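Local atomic coordinates of acinetobacter secreted protease CpaA (Acinetobacter nosocomialis M2, PDB entry 6O38), a protein that probably cleaves glycoproteins as a zinc-dependent metalloprotease, exported by the type II secretion system with the help of its chaperone CpaB. Residues A2-P7 with D22-L27; L504-N509 with V558-L563; V119-D124 with V144-S149. All coordinates share one frame; numbering follows the deposited sequence.

Contact 1: residues A2-P7 with D22-L27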
ATOM      1  N   ALA A   2     -15.470 -24.031 -34.341  1.00 85.74           N
ATOM      2  CA  ALA A   2     -14.788 -23.017 -33.545  1.00 81.46           C
ATOM      3  C   ALA A   2     -14.386 -21.826 -34.410  1.00 80.34           C
ATOM      4  O   ALA A   2     -13.929 -21.995 -35.540  1.00 82.61           O
ATOM      5  CB  ALA A   2     -13.569 -23.612 -32.857  1.00 80.81           C
ATOM      6  N   THR A   3     -14.555 -20.623 -33.869  1.00 78.81           N
ATOM      7  CA  THR A   3     -14.227 -19.391 -34.573  1.00 77.76           C
ATOM      8  C   THR A   3     -12.899 -18.852 -34.059  1.00 75.23           C
ATOM      9  O   THR A   3     -12.701 -18.728 -32.846  1.00 73.26           O
ATOM     10  CB  THR A   3     -15.330 -18.347 -34.389  1.00 76.76           C
ATOM     11  OG1 THR A   3     -16.576 -18.878 -34.858  1.00 79.50           O
ATOM     12  CG2 THR A   3     -15.002 -17.079 -35.166  1.00 76.30           C
ATOM     13  N   VAL A   4     -11.997 -18.531 -34.981  1.00 74.60           N
ATOM     14  CA  VAL A   4     -10.660 -18.053 -34.647  1.00 73.00           C
ATOM     15  C   VAL A   4     -10.616 -16.548 -34.864  1.00 71.72           C
ATOM     16  O   VAL A   4     -10.928 -16.060 -35.958  1.00 73.15           O
ATOM     17  CB  VAL A   4      -9.585 -18.763 -35.486  1.00 75.56           C
ATOM     18  CG1 VAL A   4      -8.196 -18.402 -34.980  1.00 74.30           C
ATOM     19  CG2 VAL A   4      -9.800 -20.268 -35.462  1.00 77.95           C
ATOM     20  N   LEU A   5     -10.227 -15.812 -33.826  1.00 72.13           N
ATOM     21  CA  LEU A   5     -10.077 -14.367 -33.891  1.00 72.43           C
ATOM     22  C   LEU A   5      -8.715 -13.982 -33.327  1.00 71.88           C
ATOM     23  O   LEU A   5      -7.997 -14.806 -32.753  1.00 71.07           O
ATOM     24  CB  LEU A   5     -11.200 -13.649 -33.131  1.00 72.17           C
ATOM     25  CG  LEU A   5     -12.131 -12.768 -33.967  1.00 73.60           C
ATOM     26  CD1 LEU A   5     -12.817 -13.579 -35.055  1.00 74.45           C
ATOM     27  CD2 LEU A   5     -13.157 -12.081 -33.081  1.00 73.38           C
ATOM     28  N   SER A   6      -8.363 -12.711 -33.494  1.00 72.04           N
ATOM     29  CA  SER A   6      -7.062 -12.205 -33.084  1.00 71.66           C
ATOM     30  C   SER A   6      -7.140 -10.687 -33.010  1.00 72.71           C
ATOM     31  O   SER A   6      -8.090 -10.090 -33.531  1.00 74.13           O
ATOM     32  CB  SER A   6      -5.963 -12.649 -34.064  1.00 72.27           C
ATOM     33  OG  SER A   6      -6.209 -12.149 -35.367  1.00 74.02           O
ATOM     34  N   PRO A   7      -6.173 -10.036 -32.351  1.00 71.33           N
ATOM     35  CA  PRO A   7      -6.196  -8.561 -32.293  1.00 72.81           C
ATOM     36  C   PRO A   7      -6.291  -7.880 -33.650  1.00 75.11           C
ATOM     37  O   PRO A   7      -7.109  -6.968 -33.819  1.00 76.85           O
ATOM     38  CB  PRO A   7      -4.883  -8.234 -31.573  1.00 71.79           C
ATOM     39  CG  PRO A   7      -4.661  -9.399 -30.683  1.00 69.63           C
ATOM     40  CD  PRO A   7      -5.159 -10.602 -31.442  1.00 69.67           C
ATOM     41  N   ASP A  22     -18.765 -20.146 -29.749  1.00 79.72           N
ATOM     42  CA  ASP A  22     -17.507 -20.846 -29.492  1.00 78.39           C
ATOM     43  C   ASP A  22     -16.401 -20.030 -30.158  1.00 75.54           C
ATOM     44  O   ASP A  22     -16.185 -20.147 -31.368  1.00 76.03           O
ATOM     45  CB  ASP A  22     -17.552 -22.273 -30.021  1.00 81.19           C
ATOM     46  CG  ASP A  22     -16.374 -23.106 -29.557  1.00 80.98           C
ATOM     47  OD1 ASP A  22     -15.628 -22.644 -28.669  1.00 78.95           O
ATOM     48  OD2 ASP A  22     -16.195 -24.225 -30.083  1.00 83.19           O
ATOM     49  N   LEU A  23     -15.712 -19.214 -29.367  1.00 75.67           N
ATOM     50  CA  LEU A  23     -14.721 -18.277 -29.872  1.00 73.75           C
ATOM     51  C   LEU A  23     -13.330 -18.652 -29.378  1.00 72.46           C
ATOM     52  O   LEU A  23     -13.161 -19.155 -28.264  1.00 72.35           O
ATOM     53  CB  LEU A  23     -15.064 -16.847 -29.441  1.00 72.75           C
ATOM     54  CG  LEU A  23     -14.159 -15.709 -29.918  1.00 71.68           C
ATOM     55  CD1 LEU A  23     -13.985 -15.753 -31.427  1.00 72.81           C
ATOM     56  CD2 LEU A  23     -14.733 -14.372 -29.488  1.00 71.53           C
ATOM     57  N   GLU A  24     -12.332 -18.400 -30.225  1.00 72.70           N
ATOM     58  CA  GLU A  24     -10.933 -18.662 -29.901  1.00 72.10           C
ATOM     59  C   GLU A  24     -10.120 -17.422 -30.249  1.00 71.09           C
ATOM     60  O   GLU A  24      -9.989 -17.070 -31.425  1.00 71.83           O
ATOM     61  CB  GLU A  24     -10.413 -19.889 -30.650  1.00 73.85           C
ATOM     62  CG  GLU A  24      -9.056 -20.372 -30.172  1.00 74.10           C
ATOM     63  CD  GLU A  24      -8.761 -21.794 -30.603  1.00 77.29           C
ATOM     64  OE1 GLU A  24      -8.928 -22.105 -31.801  1.00 79.42           O
ATOM     65  OE2 GLU A  24      -8.375 -22.605 -29.736  1.00 78.22           O
ATOM     66  N   PHE A  25      -9.576 -16.766 -29.227  1.00 69.44           N
ATOM     67  CA  PHE A  25      -8.799 -15.543 -29.390  1.00 69.21           C
ATOM     68  C   PHE A  25      -7.319 -15.882 -29.271  1.00 69.22           C
ATOM     69  O   PHE A  25      -6.865 -16.330 -28.213  1.00 68.76           O
ATOM     70  CB  PHE A  25      -9.210 -14.506 -28.344  1.00 68.42           C
ATOM     71  CG  PHE A  25      -8.748 -13.112 -28.651  1.00 69.07           C
ATOM     72  CD1 PHE A  25      -9.453 -12.314 -29.537  1.00 70.44           C
ATOM     73  CD2 PHE A  25      -7.618 -12.591 -28.043  1.00 68.75           C
ATOM     74  CE1 PHE A  25      -9.036 -11.027 -29.819  1.00 71.79           C
ATOM     75  CE2 PHE A  25      -7.195 -11.304 -28.319  1.00 69.65           C
ATOM     76  CZ  PHE A  25      -7.905 -10.521 -29.209  1.00 71.31           C
ATOM     77  N   SER A  26      -6.570 -15.666 -30.350  1.00 70.30           N
ATOM     78  CA  SER A  26      -5.174 -16.069 -30.430  1.00 70.53           C
ATOM     79  C   SER A  26      -4.261 -14.850 -30.467  1.00 70.38           C
ATOM     80  O   SER A  26      -4.555 -13.858 -31.144  1.00 70.97           O
ATOM     81  CB  SER A  26      -4.925 -16.937 -31.666  1.00 72.32           C
ATOM     82  OG  SER A  26      -5.673 -18.139 -31.604  1.00 73.40           O
ATOM     83  N   LEU A  27      -3.152 -14.936 -29.738  1.00 69.91           N
ATOM     84  CA  LEU A  27      -2.130 -13.898 -29.702  1.00 70.15           C
ATOM     85  C   LEU A  27      -0.839 -14.448 -30.293  1.00 72.70           C
ATOM     86  O   LEU A  27      -0.433 -15.570 -29.971  1.00 74.08           O
ATOM     87  CB  LEU A  27      -1.895 -13.412 -28.269  1.00 69.16           C
ATOM     88  CG  LEU A  27      -3.054 -12.698 -27.571  1.00 68.13           C
ATOM     89  CD1 LEU A  27      -2.933 -12.834 -26.063  1.00 67.38           C
ATOM     90  CD2 LEU A  27      -3.091 -11.233 -27.969  1.00 68.53           C
TER
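Pro7 and Leu5 fit over Leu23, Phe25 and Leu27 where residues 2-7 and 22-27 run as parallel beta-strands, an edge pairing in the StcE-type beta-sandwich part of the protease. It shows how a pair of strands can be matched in shape as well as in hydrogen bonds. On the face carrying Thr3, Leu5, Leu23 and Phe25, the bump is Leu23 CD1. This methyl sits between Thr3 and Leu5, 3.9 Å from Leu5 CB and 3.5 Å from Thr3 O. On the reverse face Val4 and Glu24 lie side by side, and Glu24 turns its carboxylate to a salt bridge with Arg51 on strand 47-52. Four backbone bonds stitch the strands together, the straightest being Leu5 N to Glu24 O at 170°. Beyond them the chain of residues 2-7 bends over the Phe25 ring: Ser6 CA sits above one face, while Pro7 CD comes in obliquely at 3.5 Å from Phe25 CZ. Leu36 of strand 35-37 touches both Phe25 and Leu27. The proline ring then crosses the Leu27 side chain at about a right angle, its CG 3.6 Å from Leu27 CD2.

Contact 2: residues L504-N509 with V558-L563. With ZN (zinc ion), chain M.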
ATOM      1  N   LEU A 504      19.191  10.678   7.991  1.00 49.23           N
ATOM      2  CA  LEU A 504      18.904  10.209   9.340  1.00 48.99           C
ATOM      3  C   LEU A 504      19.909   9.176   9.832  1.00 49.90           C
ATOM      4  O   LEU A 504      19.920   8.872  11.029  1.00 50.26           O
ATOM      5  CB  LEU A 504      17.490   9.628   9.399  1.00 47.35           C
ATOM      6  CG  LEU A 504      16.347  10.644   9.347  1.00 46.63           C
ATOM      7  CD1 LEU A 504      15.014   9.952   9.119  1.00 45.15           C
ATOM      8  CD2 LEU A 504      16.308  11.460  10.628  1.00 47.13           C
ATOM      9  N   GLY A 505      20.737   8.635   8.951  1.00 49.83           N
ATOM     10  CA  GLY A 505      21.768   7.697   9.326  1.00 50.72           C
ATOM     11  C   GLY A 505      21.601   6.286   8.795  1.00 49.90           C
ATOM     12  O   GLY A 505      22.178   5.358   9.375  1.00 50.39           O
ATOM     13  N   LEU A 506      20.842   6.096   7.721  1.00 50.28           N
ATOM     14  CA  LEU A 506      20.518   4.771   7.215  1.00 49.58           C
ATOM     15  C   LEU A 506      21.362   4.438   5.990  1.00 50.96           C
ATOM     16  O   LEU A 506      21.756   5.319   5.221  1.00 51.97           O
ATOM     17  CB  LEU A 506      19.033   4.674   6.866  1.00 48.07           C
ATOM     18  CG  LEU A 506      18.070   4.970   8.016  1.00 47.01           C
ATOM     19  CD1 LEU A 506      16.629   4.797   7.569  1.00 45.63           C
ATOM     20  CD2 LEU A 506      18.379   4.085   9.212  1.00 46.94           C
ATOM     21  N   TYR A 507      21.634   3.149   5.820  1.00 51.37           N
ATOM     22  CA  TYR A 507      22.392   2.634   4.693  1.00 52.23           C
ATOM     23  C   TYR A 507      21.510   1.707   3.867  1.00 51.54           C
ATOM     24  O   TYR A 507      20.401   1.343   4.268  1.00 50.03           O
ATOM     25  CB  TYR A 507      23.650   1.895   5.169  1.00 53.38           C
ATOM     26  CG  TYR A 507      24.614   2.751   5.960  1.00 54.60           C
ATOM     27  CD1 TYR A 507      24.408   2.995   7.313  1.00 54.42           C
ATOM     28  CD2 TYR A 507      25.732   3.313   5.357  1.00 56.06           C
ATOM     29  CE1 TYR A 507      25.285   3.776   8.041  1.00 55.76           C
ATOM     30  CE2 TYR A 507      26.615   4.095   6.078  1.00 57.25           C
ATOM     31  CZ  TYR A 507      26.387   4.323   7.419  1.00 57.18           C
ATOM     32  OH  TYR A 507      27.264   5.102   8.139  1.00 58.65           O
ATOM     33  N   HIS A 508      22.013   1.325   2.696  1.00 54.71           N
ATOM     34  CA  HIS A 508      21.274   0.417   1.833  1.00 54.12           C
ATOM     35  C   HIS A 508      21.291  -0.999   2.405  1.00 53.72           C
ATOM     36  O   HIS A 508      22.052  -1.326   3.320  1.00 54.12           O
ATOM     37  CB  HIS A 508      21.857   0.421   0.420  1.00 55.24           C
ATOM     38  CG  HIS A 508      21.608   1.689  -0.335  1.00 55.49           C
ATOM     39  ND1 HIS A 508      22.441   2.135  -1.337  1.00 56.78           N
ATOM     40  CD2 HIS A 508      20.613   2.603  -0.236  1.00 54.65           C
ATOM     41  CE1 HIS A 508      21.973   3.272  -1.822  1.00 56.71           C
ATOM     42  NE2 HIS A 508      20.865   3.577  -1.171  1.00 55.45           N
ATOM     43  N   ASN A 509      20.418  -1.843   1.856  1.00 52.01           N
ATOM     44  CA  ASN A 509      20.375  -3.243   2.254  1.00 51.65           C
ATOM     45  C   ASN A 509      21.722  -3.911   2.000  1.00 53.07           C
ATOM     46  O   ASN A 509      22.435  -3.586   1.047  1.00 54.25           O
ATOM     47  CB  ASN A 509      19.269  -3.976   1.493  1.00 50.92           C
ATOM     48  CG  ASN A 509      19.401  -3.832  -0.010  1.00 51.85           C
ATOM     49  OD1 ASN A 509      19.171  -2.758  -0.567  1.00 52.02           O
ATOM     50  ND2 ASN A 509      19.773  -4.919  -0.679  1.00 52.55           N
ATOM     51  N   VAL A 558      14.351   1.790  12.022  1.00 41.62           N
ATOM     52  CA  VAL A 558      13.558   2.641  12.907  1.00 41.96           C
ATOM     53  C   VAL A 558      14.313   2.929  14.200  1.00 44.98           C
ATOM     54  O   VAL A 558      14.218   4.029  14.759  1.00 46.03           O
ATOM     55  CB  VAL A 558      12.188   1.990  13.178  1.00 40.78           C
ATOM     56  CG1 VAL A 558      11.387   2.813  14.175  1.00 41.57           C
ATOM     57  CG2 VAL A 558      11.415   1.826  11.877  1.00 38.28           C
ATOM     58  N   SER A 559      15.087   1.955  14.687  1.00 40.93           N
ATOM     59  CA  SER A 559      15.838   2.166  15.921  1.00 43.96           C
ATOM     60  C   SER A 559      16.917   3.227  15.751  1.00 45.39           C
ATOM     61  O   SER A 559      17.208   3.968  16.696  1.00 48.08           O
ATOM     62  CB  SER A 559      16.459   0.851  16.391  1.00 44.87           C
ATOM     63  OG  SER A 559      17.505   0.444  15.526  1.00 44.87           O
ATOM     64  N   VAL A 560      17.514   3.321  14.563  1.00 44.02           N
ATOM     65  CA  VAL A 560      18.520   4.350  14.319  1.00 45.16           C
ATOM     66  C   VAL A 560      17.860   5.705  14.090  1.00 43.81           C
ATOM     67  O   VAL A 560      18.364   6.737  14.549  1.00 45.04           O
ATOM     68  CB  VAL A 560      19.417   3.940  13.136  1.00 44.45           C
ATOM     69  CG1 VAL A 560      20.332   5.085  12.732  1.00 45.23           C
ATOM     70  CG2 VAL A 560      20.234   2.711  13.502  1.00 45.86           C
ATOM     71  N   ILE A 561      16.728   5.725  13.384  1.00 44.71           N
ATOM     72  CA  ILE A 561      15.998   6.973  13.170  1.00 43.24           C
ATOM     73  C   ILE A 561      15.581   7.579  14.505  1.00 43.96           C
ATOM     74  O   ILE A 561      15.741   8.784  14.737  1.00 44.01           O
ATOM     75  CB  ILE A 561      14.783   6.738  12.255  1.00 40.91           C
ATOM     76  CG1 ILE A 561      15.235   6.337  10.850  1.00 40.30           C
ATOM     77  CG2 ILE A 561      13.905   7.977  12.203  1.00 40.16           C
ATOM     78  CD1 ILE A 561      14.087   6.042   9.907  1.00 38.53           C
ATOM     79  N   ASN A 562      15.046   6.751  15.405  1.00 41.33           N
ATOM     80  CA  ASN A 562      14.564   7.249  16.688  1.00 41.82           C
ATOM     81  C   ASN A 562      15.691   7.749  17.583  1.00 44.11           C
ATOM     82  O   ASN A 562      15.425   8.487  18.536  1.00 44.10           O
ATOM     83  CB  ASN A 562      13.768   6.160  17.408  1.00 42.40           C
ATOM     84  CG  ASN A 562      12.469   5.827  16.700  1.00 40.11           C
ATOM     85  OD1 ASN A 562      12.008   6.578  15.841  1.00 38.04           O
ATOM     86  ND2 ASN A 562      11.871   4.698  17.059  1.00 40.69           N
ATOM     87  N   LEU A 563      16.938   7.366  17.304  1.00 40.95           N
ATOM     88  CA  LEU A 563      18.075   7.878  18.057  1.00 43.47           C
ATOM     89  C   LEU A 563      18.604   9.195  17.508  1.00 42.31           C
ATOM     90  O   LEU A 563      19.331   9.898  18.220  1.00 43.91           O
ATOM     91  CB  LEU A 563      19.208   6.845  18.077  1.00 47.42           C
ATOM     92  CG  LEU A 563      18.977   5.590  18.920  1.00 49.34           C
ATOM     93  CD1 LEU A 563      20.192   4.678  18.872  1.00 51.35           C
ATOM     94  CD2 LEU A 563      18.641   5.960  20.356  1.00 49.29           C
TER
HETATM   95 ZN    ZN M 601      20.734   5.645  -1.368  1.00 55.35          ZN
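Leu504 drops its CD1 methyl onto the branched Ile561 of helix 557-569, an example of a metal-bearing loop that meets a helix mainly through aliphatic side chains. CD1 meets Ile561 CG2 at 3.8 Å, the two side chains passing at a slant, and Phe416 of strand 416-425 touches both. A polar addition comes from the carbonyl of Leu504, which is hydrogen-bonded by the side chain of Asn564, farther along helix 557-569. Gly505 then turns the chain out of its helix with a positive phi of 114°, closing a Schellman motif, and its O lies 3.8 Å from Val560 CG1. Next, Leu506 divides its methyls between two neighbours. CD1 approaches Ile561 CD1 at 3.7 Å, the side chains crossing at about a right angle, whereas the Leu506 and Val560 side chains slide past each other in opposite directions, bringing CD2 to 4.1 Å from Val560 CB. Met527 packs against Leu506 as well, consistent with the Met-turn of metzincins. Past Tyr507 the loop leaves the helix and delivers His508, whose NE2 binds the zinc ion at 2.1 Å. His498 and His502 bind the same metal, as does Asp170 of the chaperone CpaB, while Glu172 of CpaB accepts a hydrogen bond from His508 N. The spacing of the three histidines around Gly505 matches the HExxHxxGxxH zinc site of the metzincins.

Contact 3: residues V119-D124 with V144-S149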
ATOM      1  N   VAL A 119      -5.632 -27.901  -8.310  1.00 60.71           N
ATOM      2  CA  VAL A 119      -5.523 -29.150  -7.564  1.00 60.96           C
ATOM      3  C   VAL A 119      -6.833 -29.347  -6.814  1.00 61.29           C
ATOM      4  O   VAL A 119      -7.173 -28.561  -5.921  1.00 60.79           O
ATOM      5  CB  VAL A 119      -4.324 -29.134  -6.603  1.00 60.16           C
ATOM      6  CG1 VAL A 119      -4.312 -30.394  -5.752  1.00 60.32           C
ATOM      7  CG2 VAL A 119      -3.026 -29.009  -7.385  1.00 60.08           C
ATOM      8  N   LEU A 120      -7.565 -30.398  -7.169  1.00 63.23           N
ATOM      9  CA  LEU A 120      -8.921 -30.619  -6.686  1.00 63.72           C
ATOM     10  C   LEU A 120      -8.974 -31.949  -5.944  1.00 64.12           C
ATOM     11  O   LEU A 120      -8.563 -32.982  -6.483  1.00 64.61           O
ATOM     12  CB  LEU A 120      -9.903 -30.566  -7.865  1.00 64.50           C
ATOM     13  CG  LEU A 120     -11.403 -30.861  -7.798  1.00 65.28           C
ATOM     14  CD1 LEU A 120     -11.669 -32.272  -8.273  1.00 66.28           C
ATOM     15  CD2 LEU A 120     -12.001 -30.611  -6.413  1.00 65.04           C
ATOM     16  N   ILE A 121      -9.477 -31.916  -4.711  1.00 65.83           N
ATOM     17  CA  ILE A 121      -9.569 -33.087  -3.842  1.00 66.22           C
ATOM     18  C   ILE A 121     -11.030 -33.495  -3.712  1.00 67.24           C
ATOM     19  O   ILE A 121     -11.894 -32.653  -3.437  1.00 67.31           O
ATOM     20  CB  ILE A 121      -8.956 -32.804  -2.460  1.00 65.40           C
ATOM     21  CG1 ILE A 121      -7.462 -32.503  -2.590  1.00 64.52           C
ATOM     22  CG2 ILE A 121      -9.189 -33.976  -1.520  1.00 65.74           C
ATOM     23  CD1 ILE A 121      -6.779 -32.247  -1.270  1.00 63.73           C
ATOM     24  N   GLN A 122     -11.303 -34.785  -3.905  1.00 69.70           N
ATOM     25  CA  GLN A 122     -12.650 -35.333  -3.830  1.00 70.88           C
ATOM     26  C   GLN A 122     -12.685 -36.531  -2.887  1.00 71.22           C
ATOM     27  O   GLN A 122     -11.653 -37.026  -2.426  1.00 70.72           O
ATOM     28  CB  GLN A 122     -13.157 -35.770  -5.210  1.00 71.93           C
ATOM     29  CG  GLN A 122     -12.941 -34.764  -6.311  1.00 71.81           C
ATOM     30  CD  GLN A 122     -13.476 -35.241  -7.646  1.00 72.94           C
ATOM     31  OE1 GLN A 122     -12.962 -36.200  -8.226  1.00 73.85           O
ATOM     32  NE2 GLN A 122     -14.515 -34.579  -8.139  1.00 73.39           N
ATOM     33  N   ASP A 123     -13.911 -36.990  -2.609  1.00 70.68           N
ATOM     34  CA  ASP A 123     -14.103 -38.180  -1.784  1.00 71.09           C
ATOM     35  C   ASP A 123     -13.380 -39.381  -2.379  1.00 71.35           C
ATOM     36  O   ASP A 123     -12.739 -40.153  -1.655  1.00 71.21           O
ATOM     37  CB  ASP A 123     -15.595 -38.474  -1.621  1.00 72.12           C
ATOM     38  CG  ASP A 123     -16.232 -37.658  -0.509  1.00 72.14           C
ATOM     39  OD1 ASP A 123     -15.479 -37.126   0.335  1.00 71.28           O
ATOM     40  OD2 ASP A 123     -17.474 -37.551  -0.474  1.00 73.03           O
ATOM     41  N   ASP A 124     -13.451 -39.538  -3.703  1.00 72.19           N
ATOM     42  CA  ASP A 124     -12.860 -40.670  -4.402  1.00 72.89           C
ATOM     43  C   ASP A 124     -11.429 -40.410  -4.857  1.00 72.50           C
ATOM     44  O   ASP A 124     -10.745 -41.356  -5.262  1.00 74.07           O
ATOM     45  CB  ASP A 124     -13.727 -41.046  -5.611  1.00 74.86           C
ATOM     46  CG  ASP A 124     -13.990 -39.862  -6.530  1.00 74.56           C
ATOM     47  OD1 ASP A 124     -13.597 -38.732  -6.169  1.00 72.91           O
ATOM     48  OD2 ASP A 124     -14.603 -40.055  -7.606  1.00 76.07           O
ATOM     49  N   VAL A 144      -5.882 -24.664  -4.958  1.00 55.42           N
ATOM     50  CA  VAL A 144      -6.096 -25.888  -4.197  1.00 55.86           C
ATOM     51  C   VAL A 144      -7.501 -25.838  -3.615  1.00 55.88           C
ATOM     52  O   VAL A 144      -7.822 -24.949  -2.816  1.00 55.06           O
ATOM     53  CB  VAL A 144      -5.039 -26.057  -3.094  1.00 55.25           C
ATOM     54  CG1 VAL A 144      -5.162 -27.427  -2.449  1.00 55.81           C
ATOM     55  CG2 VAL A 144      -3.643 -25.856  -3.665  1.00 55.17           C
ATOM     56  N   VAL A 145      -8.340 -26.791  -4.011  1.00 57.93           N
ATOM     57  CA  VAL A 145      -9.748 -26.815  -3.635  1.00 58.27           C
ATOM     58  C   VAL A 145     -10.128 -28.248  -3.290  1.00 59.15           C
ATOM     59  O   VAL A 145      -9.634 -29.198  -3.906  1.00 59.84           O
ATOM     60  CB  VAL A 145     -10.644 -26.246  -4.758  1.00 58.58           C
ATOM     61  CG1 VAL A 145     -10.467 -27.040  -6.045  1.00 59.57           C
ATOM     62  CG2 VAL A 145     -12.105 -26.219  -4.330  1.00 59.14           C
ATOM     63  N   SER A 146     -10.989 -28.405  -2.287  1.00 60.76           N
ATOM     64  CA  SER A 146     -11.438 -29.717  -1.843  1.00 61.55           C
ATOM     65  C   SER A 146     -12.955 -29.734  -1.736  1.00 62.43           C
ATOM     66  O   SER A 146     -13.554 -28.798  -1.198  1.00 62.22           O
ATOM     67  CB  SER A 146     -10.813 -30.089  -0.495  1.00 61.06           C
ATOM     68  OG  SER A 146     -11.368 -31.293   0.009  1.00 61.80           O
ATOM     69  N   THR A 147     -13.568 -30.797  -2.256  1.00 63.85           N
ATOM     70  CA  THR A 147     -14.987 -31.065  -2.062  1.00 64.83           C
ATOM     71  C   THR A 147     -15.220 -32.328  -1.245  1.00 65.47           C
ATOM     72  O   THR A 147     -16.371 -32.744  -1.075  1.00 66.35           O
ATOM     73  CB  THR A 147     -15.704 -31.176  -3.411  1.00 65.44           C
ATOM     74  OG1 THR A 147     -15.303 -32.382  -4.072  1.00 65.83           O
ATOM     75  CG2 THR A 147     -15.373 -29.981  -4.294  1.00 64.74           C
ATOM     76  N   ALA A 148     -14.156 -32.946  -0.739  1.00 66.90           N
ATOM     77  CA  ALA A 148     -14.282 -34.172   0.030  1.00 67.43           C
ATOM     78  C   ALA A 148     -14.874 -33.888   1.408  1.00 67.62           C
ATOM     79  O   ALA A 148     -14.795 -32.775   1.934  1.00 67.20           O
ATOM     80  CB  ALA A 148     -12.923 -34.857   0.176  1.00 66.74           C
ATOM     81  N   SER A 149     -15.473 -34.925   1.995  1.00 69.23           N
ATOM     82  CA  SER A 149     -16.078 -34.804   3.314  1.00 69.38           C
ATOM     83  C   SER A 149     -15.100 -35.089   4.444  1.00 68.39           C
ATOM     84  O   SER A 149     -15.349 -34.666   5.580  1.00 68.22           O
ATOM     85  CB  SER A 149     -17.279 -35.747   3.432  1.00 70.75           C
ATOM     86  OG  SER A 149     -16.879 -37.100   3.299  1.00 71.09           O
TER
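The carboxylate of Asp123 is the flat group that joins the ends of these two segments, and Ser149 grips one of its oxygens from both faces. Ser149 N reaches OD1 at 2.8 Å, 18° out of the carboxylate plane, while Ser149 OG meets the same oxygen at 3.3 Å from across the plane, tilted 32°; both use the syn side. Ala148 CB lies 3.4 Å from OD1, displaced to the same side as Ser149 N. Before this junction the segments are parallel strands of an StcE-type beta-sandwich domain, with Val119 opposite Val144, Leu120 opposite Val145 and Ile121 opposite Ser146. Val145 bonds to the other strand through both its N-H and its carbonyl, giving the N-H to Val119 O and taking Ile121 N on its own oxygen, in the plane of that group. On the face of Leu120, Val145 CG1 lies between the backbone N and the carbonyl carbon (chi1 59°) and touches Leu120 CD2 at 3.9 Å; that leucine methyl also meets Thr147 CG2 at 4.0 Å. The reverse face holds Val119, Ile121, Val144 and Ser146. It turns inward to Ile130, Ile154 and Leu167 of the facing sheet, so it builds the core of the sandwich. Ile121 O ends the regular pairing by accepting Thr147 N at 2.8 Å, after which Gln122 stands nearest to Ala148 and the chains turn away from strand geometry. The chemistry thus changes along the contact: backbone bonds and aliphatic packing hold the strands, and a charged side chain takes over as acceptor at the exposed end. Two donors on one oxygen limit rotation of the carboxylate and would probably favour its ionised form.

Contacts 1 and 3 are variants of one theme, parallel strand pairs in the StcE-type beta-sandwich part of the chain, whereas contact 2 belongs to the metalloprotease part and holds a ligand of the zinc ion. The two strand pairs do not touch: their centres lie 33 Å apart and their nearest atoms about 22 Å. Both are remote from contact 2, with centre separations of 55 Å for contact 1 and 49 Å for contact 3, and each lies on the opposite side of the chain's centre from it. The sandwich contacts therefore shape modules distant from the metal, while residues 504-509 join the zinc site to helix 557-569.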